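Local coordinates for HMG box-containing protein 1 (Homo sapiens, PDB 3QVE), which represses transcription by binding the promoters of target genes, regulates the cell cycle and the Wnt pathway, and is represented here by its AXH domain, at residues T16-H21 / L89-K94; D57-L62 / F79-V84; P98-N103 / V130-G135. All coordinates share one frame; numbering follows the deposited sequence.

Contact 1: T16-H21 / L89-K94. With EDO (1,2-ethanediol), chain F.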
loop_
_atom_site.group_PDB
_atom_site.type_symbol
_atom_site.label_atom_id
_atom_site.label_comp_id
_atom_site.label_asym_id
_atom_site.label_seq_id
_atom_site.Cartn_x
_atom_site.Cartn_y
_atom_site.Cartn_z
ATOM N N THR A 16 -8.461 -0.608 -2.228
ATOM C CA THR A 16 -7.358 -1.568 -2.105
ATOM C C THR A 16 -7.875 -2.893 -1.547
ATOM O O THR A 16 -8.777 -2.918 -0.699
ATOM C CB THR A 16 -6.212 -1.010 -1.197
ATOM O OG1 THR A 16 -5.789 0.278 -1.686
ATOM C CG2 THR A 16 -4.996 -1.960 -1.174
ATOM N N ARG A 17 -7.280 -3.988 -2.026
ATOM C CA ARG A 17 -7.569 -5.340 -1.558
ATOM C C ARG A 17 -6.264 -5.903 -1.024
ATOM O O ARG A 17 -5.188 -5.681 -1.615
ATOM C CB ARG A 17 -8.141 -6.218 -2.714
ATOM C CG ARG A 17 -9.448 -5.678 -3.281
ATOM C CD ARG A 17 -10.089 -6.509 -4.394
ATOM N NE ARG A 17 -10.436 -7.840 -3.919
ATOM C CZ ARG A 17 -11.409 -8.094 -3.052
ATOM N NH1 ARG A 17 -12.132 -7.108 -2.526
ATOM N NH2 ARG A 17 -11.654 -9.342 -2.709
ATOM N N LEU A 18 -6.368 -6.633 0.083
ATOM C CA LEU A 18 -5.221 -7.125 0.832
ATOM C C LEU A 18 -5.185 -8.649 0.819
ATOM O O LEU A 18 -6.224 -9.298 0.909
ATOM C CB LEU A 18 -5.356 -6.724 2.291
ATOM C CG LEU A 18 -5.484 -5.213 2.520
ATOM C CD1 LEU A 18 -5.618 -4.995 4.008
ATOM C CD2 LEU A 18 -4.302 -4.419 1.884
ATOM N N CYS A 19 -3.986 -9.212 0.754
ATOM C CA CYS A 19 -3.809 -10.660 0.886
ATOM C C CYS A 19 -2.554 -10.940 1.687
ATOM O O CYS A 19 -1.458 -10.898 1.178
ATOM C CB CYS A 19 -3.758 -11.308 -0.489
ATOM S SG CYS A 19 -3.748 -13.142 -0.347
ATOM N N PHE A 20 -2.738 -11.185 2.985
ATOM C CA PHE A 20 -1.654 -11.475 3.886
ATOM C C PHE A 20 -1.151 -12.894 3.633
ATOM O O PHE A 20 -1.938 -13.821 3.481
ATOM C CB PHE A 20 -2.133 -11.338 5.332
ATOM C CG PHE A 20 -2.346 -9.938 5.751
ATOM C CD1 PHE A 20 -1.283 -9.202 6.265
ATOM C CD2 PHE A 20 -3.571 -9.319 5.597
ATOM C CE1 PHE A 20 -1.451 -7.899 6.634
ATOM C CE2 PHE A 20 -3.738 -8.009 5.962
ATOM C CZ PHE A 20 -2.682 -7.297 6.500
ATOM N N HIS A 21 0.153 -13.067 3.533
ATOM C CA HIS A 21 0.684 -14.397 3.264
ATOM C C HIS A 21 0.687 -15.271 4.527
ATOM O O HIS A 21 0.680 -16.485 4.428
ATOM C CB HIS A 21 2.115 -14.308 2.697
ATOM C CG HIS A 21 2.207 -13.711 1.325
ATOM N ND1 HIS A 21 3.206 -14.056 0.438
ATOM C CD2 HIS A 21 1.449 -12.774 0.697
ATOM C CE1 HIS A 21 3.046 -13.376 -0.687
ATOM N NE2 HIS A 21 1.986 -12.594 -0.557
ATOM N N LEU A 89 2.934 -9.289 2.362
ATOM C CA LEU A 89 1.577 -8.815 2.025
ATOM C C LEU A 89 1.522 -8.553 0.555
ATOM O O LEU A 89 2.386 -7.829 0.052
ATOM C CB LEU A 89 1.286 -7.495 2.738
ATOM C CG LEU A 89 0.010 -6.702 2.381
ATOM C CD1 LEU A 89 -1.227 -7.481 2.709
ATOM C CD2 LEU A 89 0.004 -5.356 3.097
ATOM N N THR A 90 0.505 -9.085 -0.124
ATOM C CA THR A 90 0.241 -8.726 -1.518
ATOM C C THR A 90 -1.032 -7.888 -1.529
ATOM O O THR A 90 -1.973 -8.173 -0.789
ATOM C CB THR A 90 0.109 -9.972 -2.420
ATOM O OG1 THR A 90 1.344 -10.700 -2.326
ATOM C CG2 THR A 90 -0.121 -9.580 -3.912
ATOM N N VAL A 91 -1.043 -6.829 -2.333
ATOM C CA VAL A 91 -2.201 -5.970 -2.440
ATOM C C VAL A 91 -2.562 -5.794 -3.894
ATOM O O VAL A 91 -1.713 -5.949 -4.782
ATOM C CB VAL A 91 -1.980 -4.542 -1.799
ATOM C CG1 VAL A 91 -1.419 -4.649 -0.388
ATOM C CG2 VAL A 91 -1.107 -3.687 -2.647
ATOM N N GLU A 92 -3.831 -5.484 -4.130
ATOM C CA GLU A 92 -4.290 -4.954 -5.402
ATOM C C GLU A 92 -4.662 -3.504 -5.170
ATOM O O GLU A 92 -5.383 -3.209 -4.226
ATOM C CB GLU A 92 -5.510 -5.711 -5.871
ATOM C CG GLU A 92 -6.009 -5.347 -7.239
ATOM C CD GLU A 92 -7.470 -5.689 -7.415
ATOM O OE1 GLU A 92 -7.723 -6.783 -7.975
ATOM O OE2 GLU A 92 -8.353 -4.884 -6.998
ATOM N N CYS A 93 -4.154 -2.583 -5.979
ATOM C CA CYS A 93 -4.499 -1.177 -5.776
ATOM C C CYS A 93 -4.682 -0.486 -7.117
ATOM O O CYS A 93 -4.323 -1.012 -8.154
ATOM C CB CYS A 93 -3.433 -0.518 -4.928
ATOM S SG CYS A 93 -1.929 -0.337 -5.752
ATOM N N LYS A 94 -5.272 0.698 -7.102
ATOM C CA LYS A 94 -5.454 1.465 -8.332
ATOM C C LYS A 94 -4.106 1.981 -8.869
ATOM O O LYS A 94 -3.165 2.151 -8.105
ATOM C CB LYS A 94 -6.419 2.628 -8.103
ATOM C CG LYS A 94 -7.772 2.253 -7.542
ATOM C CD LYS A 94 -8.491 1.197 -8.382
ATOM C CE LYS A 94 -9.838 0.757 -7.768
ATOM N NZ LYS A 94 -9.833 -0.663 -7.408
HETATM C C1 EDO F . -7.620 -10.035 -6.221
HETATM O O1 EDO F . -8.844 -9.741 -5.535
HETATM C C2 EDO F . -7.856 -10.965 -7.409
HETATM O O2 EDO F . -6.604 -11.571 -7.742
HETATM O O HOH W 1 -6.422 1.243 -4.390
#

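Contact 2: D57-L62 / F79-V84. With EDO (1,2-ethanediol), chain I.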
loop_
_atom_site.group_PDB
_atom_site.type_symbol
_atom_site.label_atom_id
_atom_site.label_comp_id
_atom_site.label_asym_id
_atom_site.label_seq_id
_atom_site.Cartn_x
_atom_site.Cartn_y
_atom_site.Cartn_z
ATOM N N ASP A 57 7.128 -0.156 10.613
ATOM C CA ASP A 57 8.382 0.391 10.165
ATOM C C ASP A 57 8.414 0.641 8.653
ATOM O O ASP A 57 9.461 0.937 8.121
ATOM C CB ASP A 57 9.537 -0.566 10.487
ATOM C CG ASP A 57 9.766 -0.727 11.964
ATOM O OD1 ASP A 57 9.952 0.309 12.621
ATOM O OD2 ASP A 57 9.776 -1.877 12.452
ATOM N N GLY A 58 7.295 0.476 7.960
ATOM C CA GLY A 58 7.286 0.585 6.515
ATOM C C GLY A 58 7.152 -0.745 5.825
ATOM O O GLY A 58 7.391 -1.811 6.416
ATOM N N LEU A 59 6.746 -0.668 4.558
ATOM C CA LEU A 59 6.561 -1.850 3.711
ATOM C C LEU A 59 7.490 -1.723 2.494
ATOM O O LEU A 59 7.366 -0.787 1.711
ATOM C CB LEU A 59 5.100 -1.936 3.262
ATOM C CG LEU A 59 4.107 -2.319 4.381
ATOM C CD1 LEU A 59 2.682 -2.141 3.876
ATOM C CD2 LEU A 59 4.345 -3.733 4.871
ATOM N N LYS A 60 8.455 -2.628 2.398
ATOM C CA LYS A 60 9.401 -2.607 1.318
ATOM C C LYS A 60 8.811 -3.309 0.097
ATOM O O LYS A 60 8.435 -4.460 0.165
ATOM C CB LYS A 60 10.685 -3.281 1.752
ATOM C CG LYS A 60 11.830 -3.228 0.730
ATOM C CD LYS A 60 13.047 -3.970 1.341
ATOM C CE LYS A 60 14.225 -3.995 0.418
ATOM N NZ LYS A 60 15.411 -4.626 1.054
ATOM N N LEU A 61 8.725 -2.607 -1.019
ATOM C CA LEU A 61 8.204 -3.211 -2.253
ATOM C C LEU A 61 9.197 -4.187 -2.806
ATOM O O LEU A 61 10.367 -3.835 -2.993
ATOM C CB LEU A 61 7.953 -2.118 -3.297
ATOM C CG LEU A 61 7.430 -2.548 -4.667
ATOM C CD1 LEU A 61 6.016 -3.084 -4.491
ATOM C CD2 LEU A 61 7.481 -1.359 -5.634
ATOM N N LEU A 62 8.743 -5.401 -3.071
ATOM C CA LEU A 62 9.576 -6.446 -3.608
ATOM C C LEU A 62 9.260 -6.739 -5.077
ATOM O O LEU A 62 10.128 -7.213 -5.818
ATOM C CB LEU A 62 9.381 -7.759 -2.819
ATOM C CG LEU A 62 9.797 -7.820 -1.345
ATOM C CD1 LEU A 62 9.695 -9.284 -0.830
ATOM C CD2 LEU A 62 11.193 -7.230 -1.100
ATOM N N PHE A 79 4.807 -6.739 -0.738
ATOM C CA PHE A 79 5.549 -5.924 0.220
ATOM C C PHE A 79 6.119 -6.785 1.352
ATOM O O PHE A 79 5.503 -7.767 1.751
ATOM C CB PHE A 79 4.620 -4.923 0.891
ATOM C CG PHE A 79 4.177 -3.806 0.000
ATOM C CD1 PHE A 79 5.018 -2.752 -0.287
ATOM C CD2 PHE A 79 2.870 -3.757 -0.466
ATOM C CE1 PHE A 79 4.602 -1.693 -1.085
ATOM C CE2 PHE A 79 2.453 -2.701 -1.272
ATOM C CZ PHE A 79 3.314 -1.690 -1.581
ATOM N N ASP A 80 7.259 -6.360 1.888
ATOM C CA ASP A 80 7.928 -6.989 3.020
ATOM C C ASP A 80 7.944 -6.048 4.228
ATOM O O ASP A 80 8.557 -4.965 4.154
ATOM C CB ASP A 80 9.346 -7.333 2.578
ATOM C CG ASP A 80 10.133 -8.116 3.626
ATOM O OD1 ASP A 80 9.614 -8.274 4.712
ATOM O OD2 ASP A 80 11.252 -8.592 3.336
ATOM N N PRO A 81 7.300 -6.433 5.354
ATOM C CA PRO A 81 7.305 -5.580 6.535
ATOM C C PRO A 81 8.554 -5.650 7.381
ATOM O O PRO A 81 8.654 -4.914 8.351
ATOM C CB PRO A 81 6.145 -6.115 7.350
ATOM C CG PRO A 81 6.143 -7.555 7.031
ATOM C CD PRO A 81 6.465 -7.626 5.577
ATOM N N GLY A 82 9.480 -6.529 7.042
ATOM C CA GLY A 82 10.788 -6.562 7.700
ATOM C C GLY A 82 10.948 -7.609 8.806
ATOM O O GLY A 82 11.988 -7.657 9.418
ATOM N N THR A 83 9.921 -8.417 9.062
ATOM C CA THR A 83 9.929 -9.490 10.052
ATOM C C THR A 83 9.355 -10.728 9.427
ATOM O O THR A 83 8.197 -10.707 8.969
ATOM C CB THR A 83 8.967 -9.126 11.191
ATOM O OG1 THR A 83 9.464 -7.975 11.882
ATOM C CG2 THR A 83 8.840 -10.217 12.129
ATOM N N VAL A 84 10.113 -11.814 9.419
ATOM C CA VAL A 84 9.651 -13.060 8.793
ATOM C C VAL A 84 8.336 -13.580 9.338
ATOM O O VAL A 84 7.464 -14.022 8.580
ATOM C CB VAL A 84 10.732 -14.178 8.856
ATOM C CG1 VAL A 84 10.188 -15.511 8.301
ATOM C CG2 VAL A 84 12.012 -13.724 8.084
HETATM C C1 EDO I . 11.041 -1.786 6.918
HETATM O O1 EDO I . 11.545 -2.764 7.832
HETATM C C2 EDO I . 11.251 -2.308 5.510
HETATM O O2 EDO I . 10.835 -3.678 5.491
HETATM O O HOH W 2 7.488 -2.641 9.111
#

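Contact 3: P98-N103 / V130-G135. With EDO (1,2-ethanediol), chain O.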
loop_
_atom_site.group_PDB
_atom_site.type_symbol
_atom_site.label_atom_id
_atom_site.label_comp_id
_atom_site.label_asym_id
_atom_site.label_seq_id
_atom_site.Cartn_x
_atom_site.Cartn_y
_atom_site.Cartn_z
ATOM N N PRO A 98 -0.808 6.569 -4.476
ATOM C CA PRO A 98 0.453 7.201 -4.062
ATOM C C PRO A 98 1.104 6.494 -2.878
ATOM O O PRO A 98 0.410 5.838 -2.089
ATOM C CB PRO A 98 0.006 8.584 -3.638
ATOM C CG PRO A 98 -1.357 8.357 -3.042
ATOM C CD PRO A 98 -1.965 7.215 -3.850
ATOM N N PHE A 99 2.426 6.574 -2.793
ATOM C CA PHE A 99 3.170 5.954 -1.700
ATOM C C PHE A 99 4.157 6.988 -1.205
ATOM O O PHE A 99 4.728 7.713 -2.018
ATOM C CB PHE A 99 3.903 4.713 -2.173
ATOM C CG PHE A 99 2.988 3.638 -2.630
ATOM C CD1 PHE A 99 2.348 2.813 -1.698
ATOM C CD2 PHE A 99 2.660 3.529 -3.983
ATOM C CE1 PHE A 99 1.478 1.823 -2.100
ATOM C CE2 PHE A 99 1.785 2.567 -4.386
ATOM C CZ PHE A 99 1.185 1.701 -3.437
ATOM N N TYR A 100 4.337 7.047 0.106
ATOM C CA TYR A 100 5.269 7.973 0.700
ATOM C C TYR A 100 6.505 7.178 1.032
ATOM O O TYR A 100 6.498 6.392 1.984
ATOM C CB TYR A 100 4.679 8.704 1.901
ATOM C CG TYR A 100 5.560 9.905 2.263
ATOM C CD1 TYR A 100 5.401 11.138 1.639
ATOM C CD2 TYR A 100 6.596 9.766 3.170
ATOM C CE1 TYR A 100 6.252 12.242 1.944
ATOM C CE2 TYR A 100 7.435 10.834 3.482
ATOM C CZ TYR A 100 7.261 12.061 2.873
ATOM O OH TYR A 100 8.097 13.084 3.219
ATOM N N VAL A 101 7.547 7.348 0.215
ATOM C CA VAL A 101 8.717 6.490 0.267
ATOM C C VAL A 101 9.762 7.112 1.165
ATOM O O VAL A 101 10.083 8.272 0.995
ATOM C CB VAL A 101 9.267 6.236 -1.125
ATOM C CG1 VAL A 101 10.565 5.438 -1.045
ATOM C CG2 VAL A 101 8.165 5.530 -1.965
ATOM N N LYS A 102 10.263 6.333 2.122
ATOM C CA LYS A 102 11.332 6.768 3.035
ATOM C C LYS A 102 12.534 7.267 2.248
ATOM O O LYS A 102 12.975 6.602 1.324
ATOM C CB LYS A 102 11.770 5.609 3.924
ATOM C CG LYS A 102 12.512 5.986 5.200
ATOM C CD LYS A 102 12.912 4.729 5.962
ATOM C CE LYS A 102 13.172 5.020 7.437
ATOM N NZ LYS A 102 14.166 6.103 7.612
ATOM N N ASN A 103 13.051 8.443 2.623
ATOM C CA ASN A 103 14.192 9.094 1.928
ATOM C C ASN A 103 13.932 9.512 0.486
ATOM O O ASN A 103 14.864 9.797 -0.243
ATOM C CB ASN A 103 15.483 8.250 1.993
ATOM C CG ASN A 103 15.782 7.797 3.389
ATOM O OD1 ASN A 103 16.121 6.636 3.606
ATOM N ND2 ASN A 103 15.600 8.691 4.361
ATOM N N VAL A 130 10.752 1.776 0.472
ATOM C CA VAL A 130 10.070 1.493 1.713
ATOM C C VAL A 130 8.925 2.479 1.839
ATOM O O VAL A 130 9.119 3.707 1.991
ATOM C CB VAL A 130 11.032 1.547 2.913
ATOM C CG1 VAL A 130 10.238 1.424 4.250
ATOM C CG2 VAL A 130 12.137 0.468 2.766
ATOM N N CYS A 131 7.722 1.928 1.775
ATOM C CA CYS A 131 6.506 2.707 1.765
ATOM C C CYS A 131 6.011 2.865 3.222
ATOM O O CYS A 131 5.693 1.881 3.902
ATOM C CB CYS A 131 5.489 2.004 0.887
ATOM S SG CYS A 131 6.059 1.905 -0.823
ATOM N N LEU A 132 5.905 4.114 3.678
ATOM C CA LEU A 132 5.624 4.403 5.069
ATOM C C LEU A 132 4.130 4.616 5.297
ATOM O O LEU A 132 3.441 5.120 4.425
ATOM C CB LEU A 132 6.376 5.659 5.514
ATOM C CG LEU A 132 7.891 5.657 5.411
ATOM C CD1 LEU A 132 8.462 7.037 5.911
ATOM C CD2 LEU A 132 8.471 4.472 6.200
ATOM N N PRO A 133 3.635 4.196 6.474
ATOM C CA PRO A 133 2.300 4.504 6.907
ATOM C C PRO A 133 2.180 5.920 7.449
ATOM O O PRO A 133 3.158 6.463 7.904
ATOM C CB PRO A 133 2.082 3.505 8.038
ATOM C CG PRO A 133 3.405 3.309 8.651
ATOM C CD PRO A 133 4.369 3.392 7.480
ATOM N N PRO A 134 0.979 6.504 7.431
ATOM C CA PRO A 134 0.794 7.830 8.003
ATOM C C PRO A 134 1.190 7.821 9.470
ATOM O O PRO A 134 1.028 6.803 10.130
ATOM C CB PRO A 134 -0.710 8.096 7.845
ATOM C CG PRO A 134 -1.339 6.844 7.323
ATOM C CD PRO A 134 -0.242 5.971 6.803
ATOM N N GLY A 135 1.766 8.917 9.959
ATOM C CA GLY A 135 2.238 8.953 11.362
ATOM C C GLY A 135 3.530 8.176 11.673
ATOM O O GLY A 135 3.899 8.015 12.835
HETATM C C1 EDO O . 10.876 11.003 3.903
HETATM O O1 EDO O . 11.722 10.055 4.579
HETATM C C2 EDO O . 11.585 12.307 3.564
HETATM O O2 EDO O . 11.689 12.434 2.146
HETATM O O HOH W 3 3.319 4.958 1.670
HETATM O O HOH W 4 12.868 3.798 0.765
#

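Contact 1: T16-H21 / L89-K94
Strands 17-20 and 89-94 run antiparallel, their axes approaching to 4.7 Å, with R17–E92 and C19–T90 each joined by two backbone hydrogen bonds. The non-hydrogen-bonded pairs, L18–V91 and F20–L89, turn apolar side chains to the buried face. L89, CG anti to its backbone N (chi1 171°), sets CD1 over the centre of the flat F20 ring, a CH-pi contact 3.8 Å from the centroid. Branched L18 and V91 fill in alongside, L18 CD2 3.7 Å from V91 CG1. On the partly exposed face, R17 and E92 run side by side, R17 CD 3.5 Å from E92 OE2, but R17 NE stays 4.7 Å from OE2, too far for a salt bridge. R17 NE instead donates to an ethanediol, probably from the crystallisation liquor, at the guanidinium edge. An alanine at R17 removes CG, CD and the guanidinium, which would probably leave the E92 carboxylate less sheltered and less balanced in charge. Past C19, H21 NE2 hydrogen-bonds T90 OG1 at 2.7 Å, near the imidazole plane; the same hydroxyl bonds T78. In the antiparallel sheet of the AXH domain, strand 29-30 flanks 17-20 and strand 72-80 flanks 89-94; V31 and F34 of helix 31-37 pack against L18.

Contact 2: D57-L62 / F79-V84
F79 carries the tightly packed half of this contact. Its CG stands anti to the carbonyl carbon (chi1 -72°), which brings CD1 to 3.6 Å from L59 CB. L61, whose CG is anti to its own backbone N, reaches across obliquely and puts CD1 over one face of the same ring, 3.9 Å from F79 CE1. A broad, flat aromatic suits the place, because one residue can touch two leucines spaced along the opposing strand. L59 CD2 also meets P81 CB; P81, which has no N-H to donate, follows the last bridged pair, D80 with K60. In that hydrogen-bonded pair D80 N meets a lone pair of K60 O at 2.8 Å, whereas K60 N approaches D80 O from above the carbonyl plane.

The K60 and D80 face is looser. K60 extends fully, fitting a long charged chain to an exposed site, and its NZ stays 6.2 Å from D80 OD2, too far for a salt bridge. D80 bends back to its own chain, OD1 being met from above the carboxylate plane by G82 N, an Asx turn. L62 CD1 packs 3.9 Å from D80 CB, and an ethanediol, probably from the crystallisation liquor, donates to D80 O.

Where the strands part, a water spans D57 N, G58 O and P81 O. Backbone angles at G58 and G82 would jam a beta carbon against the preceding carbonyl, so glycine fits both.

The contact lies at the open end of the hairpin 59-69/72-80, in mid-sheet: strand 89-94 follows beside F79, and strand 130-131 pairs beside L59.

Contact 3: P98-N103 / V130-G135
Two nearly straight backbone hydrogen bonds hold these segments together: L132 N donates to Y100 O at 2.9 Å, and K102 N donates to V130 O over the same length. Both donors lie almost along the C=O axis, and they bracket V101 and C131, whose CA atoms are 4.6 Å apart. V101 CA adds a CA-H...O contact to V130 O. Among the side chains, C131 SG sits 3.8 Å from F99 CB and lies obliquely to the phenyl ring, a sulfur-aromatic contact in which a small, polarisable thiol suits this buried position beside the ring. L132 sends CD1 to the edge of the Y100 ring, 4.3 Å from Y100 CD2.

This is a single beta bridge between outermost strands, 98-101 and 130-131, so within the AXH domain it links the small mixed sheet to the six-stranded antiparallel one.

Where direct bonding stops, one water links Y100 N with L132 O and another K102 O with V130 N. N103 adopts positive phi (64°), which asparagine tolerates well, and its backbone N donates to an ethanediol, probably from the crystallisation liquor. K102 packs CB against L132, and its chain, bent at the last torsion, carries NZ to a salt bridge with D138. In the next shell, H97 stacks on F99, W106 meets the Y100 ring edge-to-face, and F79 packs against both F99 and C131.

Overall arrangement
From the N terminus, the chain first enters contact 1 at 16-21, and the loop it opens closes only when 89-94 returns. Nested inside that loop is contact 2, the hairpin pairing of 57-62 with 79-84. Contact 3 follows in series, opening at 98-103 just after contact 1 closes and itself closing at 130-135 near the C terminus. Strand neighbours connect them: F79 N probably bonds L89 O, tying contact 2 to contact 1, and L59 O probably receives C131 N, tying it to contact 3. Contacts 1 and 3 lie on opposite sides of the chain's centre, with contact 2 bridging them through the six-stranded sheet, and contact 3 reaching on to the mixed sheet.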